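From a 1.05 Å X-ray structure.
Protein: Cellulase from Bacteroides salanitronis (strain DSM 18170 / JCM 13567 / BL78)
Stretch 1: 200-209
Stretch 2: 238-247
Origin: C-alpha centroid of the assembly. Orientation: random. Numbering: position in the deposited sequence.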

# COMPACT_ATOMS: atom_id res chain seq x y z
N ASN A 200 -12.31 9.34 3.65
CA ASN A 200 -12.37 7.90 3.84
C ASN A 200 -13.81 7.44 4.07
O ASN A 200 -14.20 6.37 3.59
CB ASN A 200 -11.46 7.47 4.99
CG ASN A 200 -10.00 7.43 4.59
OD1 ASN A 200 -9.66 7.26 3.42
ND2 ASN A 200 -9.12 7.56 5.59
N GLN A 201 -14.59 8.24 4.81
CA GLN A 201 -15.99 7.89 5.02
C GLN A 201 -16.77 7.91 3.70
O GLN A 201 -17.62 7.04 3.46
CB GLN A 201 -16.63 8.85 6.02
CG GLN A 201 -18.05 8.45 6.41
CD GLN A 201 -18.06 7.21 7.26
OE1 GLN A 201 -17.63 7.23 8.41
NE2 GLN A 201 -18.50 6.09 6.69
N VAL A 202 -16.52 8.90 2.85
CA VAL A 202 -17.16 8.96 1.54
C VAL A 202 -16.86 7.71 0.72
O VAL A 202 -17.75 7.15 0.07
CB VAL A 202 -16.74 10.25 0.80
CG1 VAL A 202 -17.11 10.19 -0.67
CG2 VAL A 202 -17.35 11.48 1.47
N PHE A 203 -15.60 7.29 0.72
CA PHE A 203 -15.19 6.06 0.03
C PHE A 203 -15.94 4.85 0.57
O PHE A 203 -16.52 4.08 -0.21
CB PHE A 203 -13.67 5.90 0.19
CG PHE A 203 -13.17 4.48 0.09
CD1 PHE A 203 -13.04 3.83 -1.13
CD2 PHE A 203 -12.78 3.82 1.24
CE1 PHE A 203 -12.53 2.54 -1.19
CE2 PHE A 203 -12.28 2.53 1.17
CZ PHE A 203 -12.14 1.90 -0.05
N VAL A 204 -15.93 4.66 1.89
CA VAL A 204 -16.61 3.49 2.45
C VAL A 204 -18.08 3.51 2.05
O VAL A 204 -18.63 2.51 1.57
CB VAL A 204 -16.44 3.45 3.98
CG1 VAL A 204 -17.31 2.34 4.59
CG2 VAL A 204 -14.99 3.24 4.37
N ASP A 205 -18.74 4.65 2.23
CA ASP A 205 -20.17 4.73 1.93
C ASP A 205 -20.44 4.41 0.46
O ASP A 205 -21.41 3.71 0.14
CB ASP A 205 -20.70 6.13 2.26
CG ASP A 205 -20.71 6.43 3.75
OD1 ASP A 205 -20.47 5.53 4.57
OD2 ASP A 205 -20.99 7.60 4.11
N ALA A 206 -19.61 4.92 -0.44
CA ALA A 206 -19.84 4.70 -1.86
C ALA A 206 -19.67 3.24 -2.23
O ALA A 206 -20.45 2.70 -3.01
CB ALA A 206 -18.90 5.58 -2.69
N VAL A 207 -18.65 2.58 -1.68
CA VAL A 207 -18.44 1.16 -1.95
C VAL A 207 -19.61 0.34 -1.41
O VAL A 207 -20.18 -0.50 -2.11
CB VAL A 207 -17.09 0.68 -1.38
CG1 VAL A 207 -16.97 -0.84 -1.49
CG2 VAL A 207 -15.93 1.38 -2.08
N ARG A 208 -19.98 0.58 -0.15
CA ARG A 208 -21.04 -0.21 0.46
C ARG A 208 -22.37 -0.03 -0.26
O ARG A 208 -23.15 -0.98 -0.35
CB ARG A 208 -21.20 0.12 1.94
CG ARG A 208 -19.98 -0.14 2.80
CD ARG A 208 -19.42 -1.54 2.68
NE ARG A 208 -18.35 -1.74 3.66
CZ ARG A 208 -17.32 -2.56 3.50
NH1 ARG A 208 -17.18 -3.26 2.38
NH2 ARG A 208 -16.41 -2.68 4.45
N ALA A 209 -22.63 1.17 -0.79
CA ALA A 209 -23.91 1.44 -1.44
C ALA A 209 -24.11 0.59 -2.69
O ALA A 209 -25.25 0.40 -3.11
CB ALA A 209 -24.01 2.91 -1.80
N PRO A 238 -13.73 5.01 9.95
CA PRO A 238 -15.07 5.32 9.43
C PRO A 238 -16.12 4.43 10.05
O PRO A 238 -15.84 3.29 10.46
CB PRO A 238 -14.95 5.04 7.93
CG PRO A 238 -13.50 5.26 7.64
CD PRO A 238 -12.78 4.73 8.86
N GLN A 239 -17.35 4.93 10.07
CA GLN A 239 -18.51 4.09 10.35
C GLN A 239 -18.75 3.15 9.18
O GLN A 239 -18.47 3.47 8.02
CB GLN A 239 -19.74 4.97 10.53
CG GLN A 239 -19.62 5.98 11.65
CD GLN A 239 -19.38 5.33 12.99
OE1 GLN A 239 -20.21 4.56 13.48
NE2 GLN A 239 -18.24 5.63 13.60
N ASP A 240 -19.26 1.96 9.48
CA ASP A 240 -19.47 0.94 8.46
C ASP A 240 -20.74 0.17 8.78
O ASP A 240 -21.25 0.21 9.91
CB ASP A 240 -18.24 0.02 8.38
CG ASP A 240 -18.08 -0.67 7.04
OD1 ASP A 240 -18.97 -0.54 6.16
OD2 ASP A 240 -17.04 -1.34 6.88
N VAL A 241 -21.28 -0.48 7.75
CA VAL A 241 -22.50 -1.28 7.88
C VAL A 241 -22.23 -2.72 8.28
O VAL A 241 -23.18 -3.48 8.52
CB VAL A 241 -23.27 -1.30 6.54
CG1 VAL A 241 -23.66 0.12 6.13
CG2 VAL A 241 -22.44 -1.95 5.44
N VAL A 242 -20.97 -3.13 8.33
CA VAL A 242 -20.52 -4.45 8.72
C VAL A 242 -19.35 -4.22 9.66
O VAL A 242 -18.72 -3.17 9.63
CB VAL A 242 -20.10 -5.25 7.47
CG1 VAL A 242 -19.02 -4.49 6.69
CG2 VAL A 242 -19.62 -6.65 7.84
N ASP A 243 -19.07 -5.19 10.51
CA ASP A 243 -17.94 -5.07 11.43
C ASP A 243 -16.68 -5.68 10.83
O ASP A 243 -16.73 -6.61 10.03
CB ASP A 243 -18.25 -5.71 12.78
CG ASP A 243 -19.38 -5.01 13.53
OD1 ASP A 243 -19.61 -3.81 13.27
OD2 ASP A 243 -20.02 -5.66 14.37
N ASN A 244 -15.54 -5.15 11.25
CA ASN A 244 -14.24 -5.78 11.02
C ASN A 244 -13.87 -5.90 9.55
O ASN A 244 -13.19 -6.86 9.16
CB ASN A 244 -14.19 -7.16 11.68
CG ASN A 244 -14.60 -7.12 13.10
OD1 ASN A 244 -14.17 -6.22 13.82
ND2 ASN A 244 -15.45 -8.06 13.52
N ARG A 245 -14.25 -4.91 8.73
CA ARG A 245 -13.92 -4.94 7.32
C ARG A 245 -13.20 -3.68 6.88
O ARG A 245 -13.07 -3.44 5.67
CB ARG A 245 -15.15 -5.18 6.44
CG ARG A 245 -15.77 -6.57 6.60
CD ARG A 245 -14.86 -7.66 6.07
NE ARG A 245 -15.43 -8.99 6.24
CZ ARG A 245 -15.33 -9.71 7.35
NH1 ARG A 245 -14.66 -9.23 8.41
NH2 ARG A 245 -15.88 -10.91 7.42
N LEU A 246 -12.70 -2.87 7.81
CA LEU A 246 -11.89 -1.70 7.51
C LEU A 246 -10.52 -1.88 8.13
O LEU A 246 -10.40 -2.15 9.33
CB LEU A 246 -12.51 -0.41 8.03
CG LEU A 246 -13.90 -0.08 7.50
CD1 LEU A 246 -14.36 1.24 8.09
CD2 LEU A 246 -13.96 -0.06 5.98
N MET A 247 -9.48 -1.70 7.31
CA MET A 247 -8.09 -1.89 7.74
C MET A 247 -7.33 -0.57 7.59
O MET A 247 -7.44 0.08 6.54
CB MET A 247 -7.40 -2.97 6.89
CG MET A 247 -8.21 -4.25 6.72
SD MET A 247 -7.36 -5.56 5.84
CE MET A 247 -7.21 -4.83 4.22

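Residues 200-209 form a helix that enters the stretch from earlier in the chain, and 238-242 run alongside it in the same direction as an extended loop; the chain then swings clear at Asp243 and Asn244 and turns back, so that Leu246, at the start of a strand, returns to Val204. Regular i to i+4 backbone bonds hold the helix, from Val204 N to Asn200 O (3.0 Å) through Ala209 N to Asp205 O (3.0 Å); every hydrogen bond between the stretches uses a helix side chain. The loop comes closest at its start, where the CA atoms of Gln201 and Pro238 are 5.2 Å apart; by Val204 and Asp240 the CA-CA distance is 7.1 Å. About 415 Å² is buried, with residues one helical turn apart, Gln201, Val204 and Arg208, giving most of the helix's share.

Gln201 answers the backbone of Gln239 with both ends of its amide. Its CA-to-CB bond points sideways, but chi1 t followed by chi2 p (70°) brings the end of the side chain to the loop. There OE1 accepts from Gln239 N (2.9 Å) while NE2 donates to Gln239 O (2.9 Å), the second nearly straight at 174°. Gln201 NE2 also donates to Asp205 OD1 (2.9 Å), one turn on, where Asp205 is in the m rotamer; this tethers the amide to its own helix. Only main-chain atoms of Gln239 are bonded to the helix; its side chain, m at chi1 and chi2, leads away and is exposed.

Val204, t at chi1, points toward the loop and supplies the apolar middle. Its CG2 meets Pro238 CB at 4.0 Å and Leu246 CD2 at 3.8 Å, while its CG1 lies 3.7 Å from Asp240 OD1. Leu246 starts sideways, but its m, t conformation carries the CD2 end inward.

Arg208 has the most surface covered by the other stretch (97 Å²). Its chain bends through m at chi1 and chi2, then runs straight at chi3 (t), presenting one side of the guanidinium to the carboxylate of Asp240. The resulting salt bridge is bidentate: Arg208 NE donates to Asp240 OD1 and Arg208 NH2 to Asp240 OD2, both at 2.8 Å. Asp240 OD2 lies near the guanidinium plane, as two nearly straight bonds (163° and 167°) require. Asp240 adopts t at chi1, with its end nearer the helix than its sideways CA-to-CB bond suggests, and OD1 also accepts from Val241 N (2.8 Å), which helps fix the carboxylate. Val242 CG1 covers one guanidinium face, 3.9 Å from Arg208 NH2, and the aliphatic part of the arginine is packed too, its CG 4.0 Å from Val241 CG2.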